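Local structure of endoglucanase, family GH5 (Zobellia galactanivorans, 6GL0) at residues 60-65 with 96-101; 146-151 with 194-199. The protein probably hydrolyses beta-glucans such as mixed-linked glucan and other hemicelluloses, as a family 5 glycoside hydrolase. The protein carries 1 engineered substitution. All coordinates share one frame; numbering follows the deposited sequence.

Contact 1: 60-65 with 96-101; sequences VTWKFH and VIINIH. With GLC (alpha-D-glucopyranose), chain D.
Trp62 lies against the end of strand 95-99 and uses its indole both as a hydrogen-bond donor and as an apolar slab. From CB, CG stands anti to the carbonyl carbon (chi1 -54°), which swings the ring toward the strand. CD1 meets Ile100 CG1 at 3.8 Å, the two side chains crossing at about a right angle. NE1 then gives its hydrogen to Asn99 O over 2.8 Å, in the indole plane and on a carbonyl lone pair, satisfying the buried N-H. At the far end CZ2 reaches Ile98 CG2 at 4.2 Å. One ring face is covered by Val60 CG1, over its centre; Leu79 of helix 76-90 and Ile128 of helix 114-131 also touch the tryptophan.

The backbone of Val60 makes two bonds: its N donates to the Asn99 amide oxygen OD1 at 2.9 Å, and its O accepts from the main chain at His101 N, 2.8 Å away, the donor lying above the carbonyl plane. An asparagine suits position 99 because its amide works both ways: while OD1 accepts, ND2 donates to His101 ND1 at 3.2 Å, nearly in the imidazole plane, and also to Glu142. This second-shell grip probably fixes the rotation of the His101 ring, whose NE2 makes a 3.0 Å hydrogen bond with glucose O3. Sugar-binding residues just past the C-terminal strand ends are characteristic of the TIM barrel of family 5 glycoside hydrolases.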
# COMPACT_ATOMS: atom_id res chain seq x y z
N VAL A 60 -10.03 -16.41 27.96
CA VAL A 60 -10.31 -17.54 28.84
C VAL A 60 -9.11 -18.43 28.93
O VAL A 60 -8.58 -18.89 27.94
CB VAL A 60 -11.51 -18.39 28.37
CG1 VAL A 60 -11.81 -19.53 29.36
CG2 VAL A 60 -12.76 -17.53 28.21
N THR A 61 -8.71 -18.71 30.16
CA THR A 61 -7.65 -19.66 30.43
C THR A 61 -8.38 -20.94 30.84
O THR A 61 -9.19 -20.93 31.75
CB THR A 61 -6.73 -19.17 31.54
OG1 THR A 61 -5.90 -18.14 31.03
CG2 THR A 61 -5.86 -20.28 32.03
N TRP A 62 -8.09 -22.01 30.11
CA TRP A 62 -8.79 -23.28 30.28
C TRP A 62 -8.09 -24.34 31.14
O TRP A 62 -8.75 -25.26 31.59
CB TRP A 62 -9.12 -23.87 28.91
CG TRP A 62 -9.88 -22.92 28.01
CD1 TRP A 62 -9.35 -21.98 27.20
CD2 TRP A 62 -11.29 -22.85 27.82
NE1 TRP A 62 -10.32 -21.33 26.53
CE2 TRP A 62 -11.53 -21.83 26.90
CE3 TRP A 62 -12.38 -23.53 28.37
CZ2 TRP A 62 -12.80 -21.48 26.50
CZ3 TRP A 62 -13.63 -23.19 27.96
CH2 TRP A 62 -13.84 -22.17 27.05
N LYS A 63 -6.83 -24.12 31.48
CA LYS A 63 -6.01 -25.12 32.15
C LYS A 63 -6.60 -25.73 33.41
O LYS A 63 -6.63 -26.92 33.53
CB LYS A 63 -4.65 -24.51 32.50
CG LYS A 63 -3.69 -25.47 33.17
CD LYS A 63 -2.67 -24.74 33.99
CE LYS A 63 -1.69 -25.70 34.63
NZ LYS A 63 -2.35 -26.48 35.71
N PHE A 64 -7.12 -24.93 34.31
CA PHE A 64 -7.67 -25.42 35.58
C PHE A 64 -9.00 -26.15 35.48
O PHE A 64 -9.49 -26.63 36.48
CB PHE A 64 -7.77 -24.29 36.58
CG PHE A 64 -6.45 -23.71 36.92
CD1 PHE A 64 -5.66 -24.29 37.87
CD2 PHE A 64 -5.97 -22.61 36.23
CE1 PHE A 64 -4.43 -23.78 38.16
CE2 PHE A 64 -4.74 -22.10 36.50
CZ PHE A 64 -3.96 -22.68 37.47
N HIS A 65 -9.62 -26.13 34.30
CA HIS A 65 -10.90 -26.76 34.06
C HIS A 65 -10.90 -27.83 32.96
O HIS A 65 -11.94 -28.19 32.46
CB HIS A 65 -11.96 -25.69 33.88
CG HIS A 65 -11.93 -24.68 34.96
ND1 HIS A 65 -12.52 -24.87 36.18
CD2 HIS A 65 -11.25 -23.51 35.05
CE1 HIS A 65 -12.26 -23.84 36.96
NE2 HIS A 65 -11.49 -22.99 36.29
N VAL A 96 -18.38 -10.61 20.30
CA VAL A 96 -17.65 -11.21 21.41
C VAL A 96 -16.65 -12.20 20.90
O VAL A 96 -16.95 -13.01 20.05
CB VAL A 96 -18.56 -11.71 22.50
CG1 VAL A 96 -19.56 -12.64 21.92
CG2 VAL A 96 -17.78 -12.35 23.61
N ILE A 97 -15.43 -12.07 21.42
CA ILE A 97 -14.32 -12.91 21.05
C ILE A 97 -13.99 -13.83 22.24
O ILE A 97 -13.73 -13.34 23.31
CB ILE A 97 -13.06 -12.09 20.76
CG1 ILE A 97 -13.28 -11.19 19.56
CG2 ILE A 97 -11.86 -13.03 20.55
CD1 ILE A 97 -12.28 -10.06 19.45
N ILE A 98 -13.98 -15.13 22.00
CA ILE A 98 -13.59 -16.14 22.97
C ILE A 98 -12.29 -16.78 22.51
O ILE A 98 -12.18 -17.19 21.35
CB ILE A 98 -14.66 -17.25 23.09
CG1 ILE A 98 -15.90 -16.63 23.73
CG2 ILE A 98 -14.19 -18.38 23.98
CD1 ILE A 98 -17.10 -17.56 23.76
N ASN A 99 -11.34 -16.90 23.42
CA ASN A 99 -10.05 -17.49 23.10
C ASN A 99 -9.56 -18.61 24.02
O ASN A 99 -10.27 -19.03 24.94
CB ASN A 99 -9.00 -16.36 22.96
CG ASN A 99 -8.41 -15.89 24.27
OD1 ASN A 99 -8.76 -16.35 25.37
ND2 ASN A 99 -7.46 -14.97 24.14
N ILE A 100 -8.34 -19.09 23.70
CA ILE A 100 -7.48 -19.82 24.61
C ILE A 100 -6.35 -18.86 25.02
O ILE A 100 -5.59 -18.38 24.14
CB ILE A 100 -6.90 -21.08 23.96
CG1 ILE A 100 -8.00 -22.10 23.70
CG2 ILE A 100 -5.80 -21.71 24.84
CD1 ILE A 100 -7.50 -23.40 23.10
N HIS A 101 -6.25 -18.58 26.34
CA HIS A 101 -5.40 -17.50 26.87
C HIS A 101 -4.14 -18.06 27.57
O HIS A 101 -3.23 -18.45 26.85
CB HIS A 101 -6.19 -16.52 27.75
CG HIS A 101 -5.61 -15.15 27.76
ND1 HIS A 101 -5.88 -14.22 26.77
CD2 HIS A 101 -4.81 -14.52 28.65
CE1 HIS A 101 -5.25 -13.09 27.04
NE2 HIS A 101 -4.62 -13.24 28.19
C1 GLC D . -0.97 -9.57 26.83
C2 GLC D . -1.52 -10.76 27.63
C3 GLC D . -2.27 -10.33 28.88
C4 GLC D . -1.40 -9.38 29.67
C5 GLC D . -1.09 -8.20 28.79
C6 GLC D . -0.24 -7.12 29.45
O1 GLC D . -1.98 -8.87 26.08
O2 GLC D . -2.38 -11.49 26.75
O3 GLC D . -2.61 -11.48 29.63
O4 GLC D . -2.09 -8.94 30.83
O5 GLC D . -0.34 -8.69 27.70
O6 GLC D . 0.99 -7.70 29.86

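Contact 2: 146-151 with 194-199; sequences EPRHKG and TYAAST. With GLC (alpha-D-glucopyranose), chain D.
Ala196 N donates to Pro147 O at 2.7 Å, tilted 25° from the carbonyl plane, the first of two hydrogen bonds that tie 146-151 to 194-199. In the second, His149 N points at the phenol oxygen Tyr195 OH, 2.9 Å away and nearly straight at 164°. Tyrosine suits this place because its length carries an acceptor across to the neighbouring loop: with CG anti to the backbone N (chi1 -175°), the ring turns back although its CB points away.

Van der Waals packing fills in around these bonds. The ring has Pro147 O over one face, toward the rim, while Arg148 CB comes to 3.6 Å from Tyr195 CZ. Small residues allow the backbones to close up: the methyl Ala196 CB lies 4.1 Å from Arg148 CB, and Ala197 CB is 4.0 Å from Glu146 CG. A leucine in place of Tyr195 would probably leave His149 N without its acceptor and open a gap beside Arg148 CB.

Charged groups form the third kind. Arg148 runs extended from CG to NE, and NH1 donates to Glu146 O at 2.9 Å, in the guanidinium plane; NH1 also forms a salt bridge with Glu104, and NE one with Glu155. Glu146, extended beyond CG, sends OE2 to 3.3 Å from glucose C1, and His221 hydrogen-bonds the same oxygen. Asn145-Glu146-Pro147 matches the family 5 Asn-Glu-Pro signature after the fourth barrel strand, whose glutamate is the acid/base in relatives. The chemistry is consistent with a carboxylate presented to the glycan pocket from a well-held loop.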
# COMPACT_ATOMS: atom_id res chain seq x y z
N GLU A 146 -1.31 -15.73 22.73
CA GLU A 146 0.07 -15.36 22.48
C GLU A 146 0.95 -16.63 22.53
O GLU A 146 1.81 -16.75 23.39
CB GLU A 146 0.51 -14.30 23.50
CG GLU A 146 -0.26 -12.99 23.34
CD GLU A 146 0.27 -11.85 24.20
OE1 GLU A 146 0.99 -12.11 25.20
OE2 GLU A 146 -0.02 -10.68 23.88
N PRO A 147 0.69 -17.59 21.63
CA PRO A 147 1.38 -18.88 21.69
C PRO A 147 2.86 -18.74 21.47
O PRO A 147 3.30 -17.99 20.59
CB PRO A 147 0.70 -19.71 20.60
CG PRO A 147 0.25 -18.70 19.62
CD PRO A 147 -0.07 -17.44 20.38
N ARG A 148 3.63 -19.38 22.34
CA ARG A 148 5.06 -19.15 22.47
C ARG A 148 5.67 -20.16 23.43
O ARG A 148 4.95 -20.92 24.11
CB ARG A 148 5.37 -17.74 22.97
CG ARG A 148 4.97 -17.50 24.43
CD ARG A 148 4.93 -16.04 24.79
NE ARG A 148 4.69 -15.85 26.21
CZ ARG A 148 3.50 -15.92 26.82
NH1 ARG A 148 2.39 -16.18 26.17
NH2 ARG A 148 3.45 -15.71 28.12
N HIS A 149 7.00 -20.15 23.46
CA HIS A 149 7.79 -20.97 24.37
C HIS A 149 8.20 -20.06 25.54
O HIS A 149 9.15 -19.29 25.44
CB HIS A 149 9.05 -21.52 23.62
CG HIS A 149 9.70 -22.71 24.28
ND1 HIS A 149 10.52 -23.59 23.59
CD2 HIS A 149 9.63 -23.19 25.54
CE1 HIS A 149 10.92 -24.55 24.40
NE2 HIS A 149 10.39 -24.33 25.59
N LYS A 150 7.48 -20.17 26.65
CA LYS A 150 7.80 -19.40 27.85
C LYS A 150 9.20 -19.70 28.38
O LYS A 150 9.57 -20.85 28.49
CB LYS A 150 6.84 -19.74 28.97
CG LYS A 150 5.40 -19.29 28.77
CD LYS A 150 4.60 -19.50 30.05
CE LYS A 150 5.20 -18.73 31.22
NZ LYS A 150 4.19 -18.24 32.18
N GLY A 151 9.95 -18.66 28.73
CA GLY A 151 11.26 -18.82 29.36
C GLY A 151 12.44 -18.69 28.41
O GLY A 151 13.56 -18.47 28.85
N THR A 194 -0.03 -14.55 14.99
CA THR A 194 1.38 -14.79 14.83
C THR A 194 1.95 -15.41 16.13
O THR A 194 1.27 -15.44 17.16
CB THR A 194 2.14 -13.48 14.51
OG1 THR A 194 1.89 -12.48 15.52
CG2 THR A 194 1.76 -12.94 13.14
N TYR A 195 3.18 -15.89 16.07
CA TYR A 195 3.91 -16.30 17.26
C TYR A 195 3.88 -15.16 18.29
O TYR A 195 4.21 -14.01 17.99
CB TYR A 195 5.34 -16.68 16.93
CG TYR A 195 6.17 -17.23 18.10
CD1 TYR A 195 6.81 -16.39 19.01
CD2 TYR A 195 6.31 -18.61 18.28
CE1 TYR A 195 7.53 -16.91 20.07
CE2 TYR A 195 7.04 -19.13 19.33
CZ TYR A 195 7.67 -18.27 20.22
OH TYR A 195 8.42 -18.79 21.27
N ALA A 196 3.42 -15.50 19.48
CA ALA A 196 3.24 -14.58 20.60
C ALA A 196 2.40 -13.35 20.30
O ALA A 196 2.44 -12.38 21.07
CB ALA A 196 4.61 -14.16 21.14
N ALA A 197 1.60 -13.39 19.22
CA ALA A 197 0.91 -12.22 18.65
C ALA A 197 1.88 -11.05 18.38
O ALA A 197 1.51 -9.88 18.40
CB ALA A 197 -0.26 -11.77 19.54
N SER A 198 3.11 -11.43 18.04
CA SER A 198 4.21 -10.51 17.80
C SER A 198 4.06 -9.85 16.44
O SER A 198 3.47 -10.42 15.52
CB SER A 198 5.53 -11.30 17.78
OG SER A 198 6.63 -10.49 17.45
N THR A 199 4.61 -8.64 16.33
CA THR A 199 4.73 -7.94 15.04
C THR A 199 6.18 -7.86 14.57
O THR A 199 6.49 -7.06 13.69
CB THR A 199 4.15 -6.52 15.12
OG1 THR A 199 4.93 -5.74 16.02
CG2 THR A 199 2.65 -6.53 15.55
C1 GLC D . -0.97 -9.57 26.83
C2 GLC D . -1.52 -10.76 27.63
C3 GLC D . -2.27 -10.33 28.88
C4 GLC D . -1.40 -9.38 29.67
C5 GLC D . -1.09 -8.20 28.79
C6 GLC D . -0.24 -7.12 29.45
O1 GLC D . -1.98 -8.87 26.08
O2 GLC D . -2.38 -11.49 26.75
O3 GLC D . -2.61 -11.48 29.63
O4 GLC D . -2.09 -8.94 30.83
O5 GLC D . -0.34 -8.69 27.70
O6 GLC D . 0.99 -7.70 29.86

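Overall arrangement
Both contacts are buried and belong to the same eight-stranded barrel, at the ends of the strands that face the bound glycan. Contact 1 joins the loop after strand 55-58 to strand 95-99 and its exit, whereas contact 2 joins two loops, those following strands 139-142 and 190-193. Their centres are about 16 Å apart and their nearest atoms about 5 Å, without touching, yet both reach the same glucose. Their chemistry differs: contact 1, leaning on helices 76-90 and 114-131, is aromatic and aliphatic with an asparagine amide that bonds a histidine; contact 2 is held by main-chain groups and a tyrosine hydroxyl, with its charged side chains paired elsewhere, and its His149 is partly exposed.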